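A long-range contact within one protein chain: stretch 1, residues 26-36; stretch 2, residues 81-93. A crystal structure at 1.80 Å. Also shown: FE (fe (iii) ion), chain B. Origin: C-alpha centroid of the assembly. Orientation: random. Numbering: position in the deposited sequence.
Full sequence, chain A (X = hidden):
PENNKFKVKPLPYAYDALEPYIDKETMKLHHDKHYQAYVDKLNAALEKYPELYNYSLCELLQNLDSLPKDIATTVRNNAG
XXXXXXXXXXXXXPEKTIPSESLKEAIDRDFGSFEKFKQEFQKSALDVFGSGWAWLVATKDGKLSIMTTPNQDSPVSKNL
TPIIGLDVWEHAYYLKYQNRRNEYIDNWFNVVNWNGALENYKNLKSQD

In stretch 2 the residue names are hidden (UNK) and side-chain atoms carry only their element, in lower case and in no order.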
ATOM      1  N   THR A  26      -8.933  -8.613 -12.836  1.00 16.34           N
ATOM      2  CA  THR A  26      -8.727  -8.185 -11.451  1.00 19.04           C
ATOM      3  C   THR A  26      -9.536  -9.026 -10.466  1.00 18.41           C
ATOM      4  O   THR A  26      -9.039  -9.404  -9.404  1.00 16.14           O
ATOM      5  CB  THR A  26      -9.045  -6.698 -11.298  1.00 17.06           C
ATOM      6  OG1 THR A  26      -8.055  -5.939 -11.992  1.00 17.81           O
ATOM      7  CG2 THR A  26      -9.057  -6.283  -9.822  1.00 17.21           C
ATOM      8  N   MET A  27     -10.779  -9.349 -10.812  1.00 15.92           N
ATOM      9  CA  MET A  27     -11.557 -10.224  -9.933  1.00 17.20           C
ATOM     10  C   MET A  27     -10.864 -11.569  -9.727  1.00 17.83           C
ATOM     11  O   MET A  27     -10.819 -12.087  -8.612  1.00 17.65           O
ATOM     12  CB  MET A  27     -12.990 -10.428 -10.460  1.00 15.84           C
ATOM     13  CG  MET A  27     -13.819  -9.147 -10.536  1.00 19.01           C
ATOM     14  SD  MET A  27     -14.055  -8.279  -8.941  1.00 20.18           S
ATOM     15  CE  MET A  27     -14.741  -9.587  -7.931  1.00 18.93           C
ATOM     16  N   LYS A  28     -10.311 -12.131 -10.801  1.00 17.24           N
ATOM     17  CA  LYS A  28      -9.580 -13.391 -10.716  1.00 18.85           C
ATOM     18  C   LYS A  28      -8.354 -13.284  -9.805  1.00 19.10           C
ATOM     19  O   LYS A  28      -8.155 -14.110  -8.924  1.00 18.05           O
ATOM     20  CB  LYS A  28      -9.158 -13.871 -12.110  1.00 21.89           C
ATOM     21  CG  LYS A  28     -10.307 -14.365 -12.977  1.00 27.76           C
ATOM     22  CD  LYS A  28     -10.370 -15.891 -13.013  1.00 38.24           C
ATOM     23  CE  LYS A  28     -11.554 -16.378 -13.855  1.00 40.57           C
ATOM     24  NZ  LYS A  28     -11.788 -17.848 -13.720  1.00 45.57           N
ATOM     25  N   LEU A  29      -7.536 -12.259 -10.019  1.00 19.30           N
ATOM     26  CA  LEU A  29      -6.336 -12.092  -9.211  1.00 17.44           C
ATOM     27  C   LEU A  29      -6.714 -11.793  -7.772  1.00 15.80           C
ATOM     28  O   LEU A  29      -6.163 -12.371  -6.841  1.00 17.51           O
ATOM     29  CB  LEU A  29      -5.488 -10.940  -9.752  1.00 17.33           C
ATOM     30  CG  LEU A  29      -4.751 -11.202 -11.069  1.00 19.32           C
ATOM     31  CD1 LEU A  29      -4.362  -9.887 -11.714  1.00 22.39           C
ATOM     32  CD2 LEU A  29      -3.539 -12.082 -10.857  1.00 21.97           C
ATOM     33  N   HIS A  30      -7.650 -10.875  -7.598  1.00 16.11           N
ATOM     34  CA  HIS A  30      -8.007 -10.392  -6.265  1.00 15.51           C
ATOM     35  C   HIS A  30      -8.537 -11.551  -5.418  1.00 19.71           C
ATOM     36  O   HIS A  30      -8.151 -11.720  -4.258  1.00 17.76           O
ATOM     37  CB  HIS A  30      -9.053  -9.286  -6.395  1.00 17.17           C
ATOM     38  CG  HIS A  30      -9.084  -8.340  -5.235  1.00 15.80           C
ATOM     39  ND1 HIS A  30      -9.984  -7.299  -5.159  1.00 14.80           N
ATOM     40  CD2 HIS A  30      -8.314  -8.258  -4.123  1.00 18.38           C
ATOM     41  CE1 HIS A  30      -9.778  -6.623  -4.042  1.00 17.83           C
ATOM     42  NE2 HIS A  30      -8.773  -7.186  -3.397  1.00 16.08           N
ATOM     43  N   HIS A  31      -9.417 -12.363  -5.998  1.00 16.53           N
ATOM     44  CA  HIS A  31      -9.999 -13.480  -5.257  1.00 17.21           C
ATOM     45  C   HIS A  31      -9.088 -14.707  -5.209  1.00 19.33           C
ATOM     46  O   HIS A  31      -8.831 -15.263  -4.138  1.00 18.19           O
ATOM     47  CB  HIS A  31     -11.365 -13.864  -5.864  1.00 17.10           C
ATOM     48  CG  HIS A  31     -12.036 -15.005  -5.167  1.00 18.52           C
ATOM     49  ND1 HIS A  31     -11.691 -16.322  -5.382  1.00 22.24           N
ATOM     50  CD2 HIS A  31     -13.040 -15.023  -4.258  1.00 21.14           C
ATOM     51  CE1 HIS A  31     -12.448 -17.102  -4.632  1.00 24.79           C
ATOM     52  NE2 HIS A  31     -13.278 -16.338  -3.944  1.00 22.54           N
ATOM     53  N   ASP A  32      -8.594 -15.136  -6.368  1.00 18.52           N
ATOM     54  CA  ASP A  32      -7.876 -16.409  -6.455  1.00 18.84           C
ATOM     55  C   ASP A  32      -6.422 -16.345  -5.987  1.00 18.12           C
ATOM     56  O   ASP A  32      -5.856 -17.362  -5.605  1.00 18.76           O
ATOM     57  CB  ASP A  32      -7.909 -16.968  -7.881  1.00 21.15           C
ATOM     58  CG  ASP A  32      -9.319 -17.245  -8.379  1.00 27.35           C
ATOM     59  OD1 ASP A  32     -10.286 -17.111  -7.606  1.00 26.40           O
ATOM     60  OD2 ASP A  32      -9.460 -17.591  -9.567  1.00 29.07           O
ATOM     61  N   LYS A  33      -5.814 -15.163  -6.047  1.00 19.03           N
ATOM     62  CA  LYS A  33      -4.439 -15.001  -5.575  1.00 18.52           C
ATOM     63  C   LYS A  33      -4.333 -14.265  -4.232  1.00 17.84           C
ATOM     64  O   LYS A  33      -3.801 -14.811  -3.268  1.00 19.18           O
ATOM     65  CB  LYS A  33      -3.578 -14.286  -6.620  1.00 20.96           C
ATOM     66  CG  LYS A  33      -3.579 -14.949  -7.982  1.00 21.84           C
ATOM     67  CD  LYS A  33      -2.990 -16.339  -7.940  1.00 25.02           C
ATOM     68  CE  LYS A  33      -2.994 -16.927  -9.351  1.00 32.83           C
ATOM     69  NZ  LYS A  33      -2.609 -18.358  -9.353  1.00 39.15           N
ATOM     70  N   HIS A  34      -4.819 -13.027  -4.172  1.00 18.36           N
ATOM     71  CA  HIS A  34      -4.638 -12.217  -2.959  1.00 16.45           C
ATOM     72  C   HIS A  34      -5.437 -12.761  -1.771  1.00 17.41           C
ATOM     73  O   HIS A  34      -4.885 -13.022  -0.709  1.00 17.64           O
ATOM     74  CB  HIS A  34      -5.001 -10.751  -3.203  1.00 15.71           C
ATOM     75  CG  HIS A  34      -4.103 -10.054  -4.179  1.00 19.82           C
ATOM     76  ND1 HIS A  34      -2.904  -9.480  -3.806  1.00 22.76           N
ATOM     77  CD2 HIS A  34      -4.229  -9.826  -5.508  1.00 17.48           C
ATOM     78  CE1 HIS A  34      -2.331  -8.934  -4.864  1.00 20.54           C
ATOM     79  NE2 HIS A  34      -3.113  -9.127  -5.910  1.00 18.15           N
ATOM     80  N   TYR A  35      -6.741 -12.923  -1.950  1.00 15.79           N
ATOM     81  CA  TYR A  35      -7.586 -13.436  -0.869  1.00 16.39           C
ATOM     82  C   TYR A  35      -7.095 -14.826  -0.450  1.00 18.72           C
ATOM     83  O   TYR A  35      -6.880 -15.101   0.742  1.00 18.95           O
ATOM     84  CB  TYR A  35      -9.051 -13.397  -1.335  1.00 16.81           C
ATOM     85  CG  TYR A  35     -10.095 -14.001  -0.419  1.00 16.61           C
ATOM     86  CD1 TYR A  35      -9.900 -14.109   0.965  1.00 19.12           C
ATOM     87  CD2 TYR A  35     -11.309 -14.428  -0.942  1.00 20.00           C
ATOM     88  CE1 TYR A  35     -10.891 -14.668   1.789  1.00 19.55           C
ATOM     89  CE2 TYR A  35     -12.288 -14.985  -0.133  1.00 19.56           C
ATOM     90  CZ  TYR A  35     -12.083 -15.104   1.220  1.00 22.73           C
ATOM     91  OH  TYR A  35     -13.098 -15.656   1.983  1.00 20.37           O
ATOM     92  N   GLN A  36      -6.853 -15.692  -1.428  1.00 17.52           N
ATOM     93  CA  GLN A  36      -6.302 -17.012  -1.155  1.00 21.21           C
ATOM     94  C   GLN A  36      -5.019 -16.992  -0.310  1.00 19.84           C
ATOM     95  O   GLN A  36      -4.855 -17.815   0.590  1.00 21.10           O
ATOM     96  CB  GLN A  36      -6.038 -17.759  -2.465  1.00 22.13           C
ATOM     97  CG  GLN A  36      -5.541 -19.184  -2.270  1.00 21.96           C
ATOM     98  CD  GLN A  36      -6.655 -20.135  -1.867  1.00 27.25           C
ATOM     99  OE1 GLN A  36      -7.681 -20.223  -2.540  1.00 25.06           O
ATOM    100  NE2 GLN A  36      -6.466 -20.838  -0.758  1.00 27.33           N
ATOM    101  N   UNK A  81      -6.823  -9.777   6.284  1.00 16.90           N
ATOM    102  CA  UNK A  81      -6.964  -9.931   4.843  1.00 15.49           C
ATOM    103  C   UNK A  81      -8.109 -10.866   4.499  1.00 16.10           C
ATOM    104  O   UNK A  81      -8.914 -10.581   3.610  1.00 18.04           O
ATOM    105  N   UNK A  82      -8.193 -11.979   5.216  1.00 16.77           N
ATOM    106  CA  UNK A  82      -9.236 -12.969   4.961  1.00 18.32           C
ATOM    107  C   UNK A  82     -10.620 -12.404   5.252  1.00 19.20           C
ATOM    108  O   UNK A  82     -11.543 -12.550   4.450  1.00 18.69           O
ATOM    109  c   UNK A  82      -8.985 -14.232   5.774  1.00 17.12           C
ATOM    110  N   UNK A  83     -10.765 -11.762   6.405  1.00 15.65           N
ATOM    111  CA  UNK A  83     -12.050 -11.192   6.778  1.00 16.74           C
ATOM    112  C   UNK A  83     -12.463 -10.092   5.804  1.00 20.10           C
ATOM    113  O   UNK A  83     -13.600 -10.071   5.318  1.00 17.62           O
ATOM    114  c   UNK A  83     -14.946  -8.301   8.837  1.00 26.29           C
ATOM    115  o   UNK A  83     -17.094  -8.711   9.783  1.00 38.46           O
ATOM    116  c   UNK A  83     -13.699  -8.770   8.461  1.00 21.51           C
ATOM    117  c   UNK A  83     -15.536 -10.494   9.584  1.00 32.94           C
ATOM    118  c   UNK A  83     -13.356 -10.104   8.638  1.00 21.81           C
ATOM    119  c   UNK A  83     -15.854  -9.170   9.403  1.00 33.48           C
ATOM    120  c   UNK A  83     -12.008 -10.627   8.202  1.00 20.00           C
ATOM    121  c   UNK A  83     -14.295 -10.957   9.197  1.00 27.33           C
ATOM    122  N   UNK A  84     -11.543  -9.171   5.528  1.00 17.32           N
ATOM    123  CA  UNK A  84     -11.861  -8.011   4.712  1.00 15.65           C
ATOM    124  C   UNK A  84     -12.272  -8.402   3.288  1.00 16.70           C
ATOM    125  O   UNK A  84     -13.182  -7.811   2.712  1.00 16.33           O
ATOM    126  o   UNK A  84     -11.285  -6.333   6.899  1.00 17.20           O
ATOM    127  c   UNK A  84     -10.433  -6.331   6.004  1.00 17.31           C
ATOM    128  n   UNK A  84      -9.251  -5.722   6.139  1.00 15.67           N
ATOM    129  c   UNK A  84     -10.685  -7.021   4.668  1.00 15.18           C
ATOM    130  N   UNK A  85     -11.590  -9.384   2.713  1.00 17.49           N
ATOM    131  CA  UNK A  85     -11.895  -9.766   1.339  1.00 16.86           C
ATOM    132  C   UNK A  85     -13.199 -10.539   1.245  1.00 18.29           C
ATOM    133  O   UNK A  85     -13.982 -10.315   0.323  1.00 17.74           O
ATOM    134  n   UNK A  85      -8.190  -8.187  -0.554  1.00 19.72           N
ATOM    135  n   UNK A  85      -8.642  -9.221   1.270  1.00 17.09           N
ATOM    136  c   UNK A  85      -7.800  -8.378   0.695  1.00 19.47           C
ATOM    137  c   UNK A  85      -9.316  -8.937  -0.792  1.00 19.06           C
ATOM    138  c   UNK A  85      -9.595  -9.610   0.350  1.00 17.27           C
ATOM    139  c   UNK A  85     -10.724 -10.519   0.704  1.00 16.82           C
ATOM    140  N   UNK A  86     -13.445 -11.436   2.192  1.00 18.21           N
ATOM    141  CA  UNK A  86     -14.734 -12.122   2.210  1.00 19.19           C
ATOM    142  C   UNK A  86     -15.844 -11.074   2.259  1.00 18.84           C
ATOM    143  O   UNK A  86     -16.810 -11.134   1.486  1.00 17.88           O
ATOM    144  c   UNK A  86     -16.167 -13.883   3.362  1.00 24.27           C
ATOM    145  n   UNK A  86     -15.766 -16.173   6.426  1.00 46.33           N
ATOM    146  c   UNK A  86     -16.497 -14.540   4.699  1.00 30.93           C
ATOM    147  c   UNK A  86     -14.855 -13.083   3.398  1.00 19.79           C
ATOM    148  c   UNK A  86     -15.410 -15.477   5.151  1.00 38.84           C
ATOM    149  N   UNK A  87     -15.689 -10.102   3.153  1.00 17.13           N
ATOM    150  CA  UNK A  87     -16.655  -9.019   3.310  1.00 17.14           C
ATOM    151  C   UNK A  87     -16.811  -8.213   2.020  1.00 18.80           C
ATOM    152  O   UNK A  87     -17.926  -7.913   1.585  1.00 17.79           O
ATOM    153  c   UNK A  87     -17.918  -4.721   4.169  1.00 20.85           C
ATOM    154  c   UNK A  87     -17.042  -5.777   3.963  1.00 18.57           C
ATOM    155  c   UNK A  87     -18.160  -7.036   5.648  1.00 20.78           C
ATOM    156  c   UNK A  87     -18.908  -4.826   5.117  1.00 20.34           C
ATOM    157  c   UNK A  87     -19.022  -5.986   5.863  1.00 20.47           C
ATOM    158  c   UNK A  87     -17.153  -6.942   4.696  1.00 19.82           C
ATOM    159  c   UNK A  87     -16.221  -8.088   4.462  1.00 17.66           C
ATOM    160  N   UNK A  88     -15.682  -7.861   1.416  1.00 16.45           N
ATOM    161  CA  UNK A  88     -15.672  -7.035   0.211  1.00 15.33           C
ATOM    162  C   UNK A  88     -16.392  -7.706  -0.971  1.00 15.21           C
ATOM    163  O   UNK A  88     -17.209  -7.075  -1.648  1.00 17.86           O
ATOM    164  c   UNK A  88     -13.319  -6.140  -2.430  1.00 16.97           C
ATOM    165  c   UNK A  88     -13.174  -5.272  -3.516  1.00 18.47           C
ATOM    166  c   UNK A  88     -13.769  -4.021  -3.491  1.00 16.45           C
ATOM    167  c   UNK A  88     -14.221  -6.701  -0.158  1.00 17.34           C
ATOM    168  c   UNK A  88     -14.079  -5.769  -1.326  1.00 14.99           C
ATOM    169  c   UNK A  88     -14.530  -3.638  -2.390  1.00 16.31           C
ATOM    170  c   UNK A  88     -14.672  -4.516  -1.313  1.00 15.05           C
ATOM    171  N   UNK A  89     -16.080  -8.968  -1.234  1.00 17.55           N
ATOM    172  CA  UNK A  89     -16.740  -9.632  -2.356  1.00 17.21           C
ATOM    173  C   UNK A  89     -18.236  -9.799  -2.069  1.00 20.37           C
ATOM    174  O   UNK A  89     -19.050  -9.709  -2.982  1.00 19.21           O
ATOM    175  c   UNK A  89     -13.598 -11.530  -2.581  1.00 17.86           C
ATOM    176  c   UNK A  89     -12.951  -9.620  -4.484  1.00 19.22           C
ATOM    177  c   UNK A  89     -14.608 -10.766  -3.136  1.00 16.66           C
ATOM    178  c   UNK A  89     -14.276  -9.807  -4.092  1.00 18.16           C
ATOM    179  c   UNK A  89     -12.268 -11.356  -2.977  1.00 16.17           C
ATOM    180  c   UNK A  89     -11.948 -10.397  -3.923  1.00 15.59           C
ATOM    181  c   UNK A  89     -16.049 -10.947  -2.709  1.00 16.28           C
ATOM    182  N   UNK A  90     -18.594  -9.982  -0.796  1.00 18.49           N
ATOM    183  CA  UNK A  90     -20.014 -10.075  -0.418  1.00 21.83           C
ATOM    184  C   UNK A  90     -20.778  -8.756  -0.559  1.00 23.74           C
ATOM    185  O   UNK A  90     -22.004  -8.751  -0.738  1.00 22.27           O
ATOM    186  c   UNK A  90     -20.165 -10.605   1.020  1.00 20.73           C
ATOM    187  c   UNK A  90     -20.066 -12.113   1.106  1.00 25.87           C
ATOM    188  o   UNK A  90     -20.076 -12.787   0.053  1.00 23.55           O
ATOM    189  o   UNK A  90     -19.974 -12.630   2.239  1.00 25.76           O
ATOM    190  N   UNK A  91     -20.069  -7.633  -0.485  1.00 18.29           N
ATOM    191  CA  UNK A  91     -20.730  -6.333  -0.462  1.00 17.30           C
ATOM    192  C   UNK A  91     -20.876  -5.741  -1.874  1.00 16.85           C
ATOM    193  O   UNK A  91     -21.322  -4.608  -2.048  1.00 18.63           O
ATOM    194  c   UNK A  91     -18.829  -4.653  -0.179  1.00 18.77           C
ATOM    195  c   UNK A  91     -21.007  -4.297   1.033  1.00 18.90           C
ATOM    196  c   UNK A  91     -20.020  -5.339   0.499  1.00 17.15           C
ATOM    197  c   UNK A  91     -22.210  -4.920   1.739  1.00 18.36           C
ATOM    198  N   UNK A  92     -20.499  -6.528  -2.876  1.00 18.37           N
ATOM    199  CA  UNK A  92     -20.707  -6.131  -4.262  1.00 17.00           C
ATOM    200  C   UNK A  92     -21.672  -7.098  -4.942  1.00 16.28           C
ATOM    201  O   UNK A  92     -21.814  -8.245  -4.515  1.00 17.50           O
ATOM    202  c   UNK A  92     -18.374  -5.075  -4.425  1.00 17.60           C
ATOM    203  s   UNK A  92     -16.899  -4.902  -5.448  1.00 17.61           S
ATOM    204  c   UNK A  92     -16.064  -6.443  -5.132  1.00 18.33           C
ATOM    205  c   UNK A  92     -19.375  -6.093  -5.020  1.00 16.94           C
ATOM    206  N   UNK A  93     -22.323  -6.633  -6.005  1.00 17.69           N
ATOM    207  CA  UNK A  93     -23.262  -7.486  -6.735  1.00 17.76           C
ATOM    208  C   UNK A  93     -23.524  -6.935  -8.135  1.00 16.89           C
ATOM    209  O   UNK A  93     -23.507  -5.721  -8.343  1.00 18.29           O
ATOM    210  c   UNK A  93     -25.237  -6.207  -5.823  1.00 18.05           C
ATOM    211  c   UNK A  93     -24.622  -7.584  -5.985  1.00 20.38           C
ATOM    212  o   UNK A  93     -25.527  -8.428  -6.721  1.00 19.83           O
TER
HETATM  213 FE    FE B   1      -7.537  -6.448  -1.791  1.00 25.18          FE
HETATM  214  O   HOH W   1      -6.634  -5.443  -0.014  1.00 16.43           O

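Position 81 has no side-chain atom beyond CA, so it is glycine, G81; its backbone O accepts the helical bond from N of position 85 and also a bond from that residue's side chain. Position 82 carries a single carbon, which lies 4.4 Å from Y35 CE1, while its backbone O is 3.5 Å from the same CE1. One carbon and nothing more is alanine, A82.

At position 83 one carbon leads to a six-carbon ring bearing an oxygen. CA-to-CB points away from stretch 1 and nothing there is touched; the atoms give tyrosine, Y83. Position 84 has two carbons, the second carrying one oxygen and one nitrogen, the pattern of an amide: asparagine, N84, whose end leads away from stretch 1.

Position 85 shows one carbon and a five-membered ring of three carbons and two nitrogens. Its CB lies over the face of the Y35 ring, 4.1 Å from the centroid and 29° off the normal, a CH-pi contact. The ring composition is that of histidine, H85. One ring nitrogen, NE2, is 2.2 Å from FE. The other, ND1, donates to G81 O at 2.7 Å with an N-H...acceptor angle of 157°, a bond that helps fix the ring's orientation.

Position 86 is a row of four carbons ending in nitrogen. Its CB is 3.4 Å from Y35 OH, but the end of the chain leads away: lysine, K86. Position 87 has one carbon and an unsubstituted six-carbon ring, out of reach of stretch 1: phenylalanine, F87.

The same seven carbons recur at position 88, where CA-to-CB points toward stretch 1, with a ring carbon 3.7 Å from H30 CE1. This is F88, set rim to rim with the H30 ring. Position 89 repeats the composition, and the edge of its ring addresses the face of H30, the planes meeting at 82°; it is F89. Its CZ stands 3.8 Å from H30 CG, and F89 CD1 also meets M27 CE at 3.9 Å.

Position 90 has two carbons, the second carrying two oxygens: aspartate, D90, beyond reach. Position 91, four carbons forked at the first with one arm two carbons long, is isoleucine, I91, the first residue to leave helical phi/psi. Position 92 runs unbranched through two carbons, sulfur and a terminal carbon that lies 4.4 Å from M27 CE, hence methionine, M92. Position 93, one carbon carrying an oxygen and a carbon, is threonine, T93, again out of reach.

The contact joins two nearly antiparallel helices, 163° between directions, whose axes approach to 9.7 Å, by reciprocal packing and a shared metal. Y35 sits among A82, H85, K86 and F89, while F89 sits among M27, H30, H31 and Y35. No hydrogen bond crosses. H30 NE2 and H85 NE2 are 3.1 Å apart because both coordinate FE, H30 NE2 also at 2.2 Å; a water and two atoms from elsewhere in the structure also bind the metal. The iron thus bridges the helices directly.

Stretch 2 81-93: GAYNHKFFFDIMT
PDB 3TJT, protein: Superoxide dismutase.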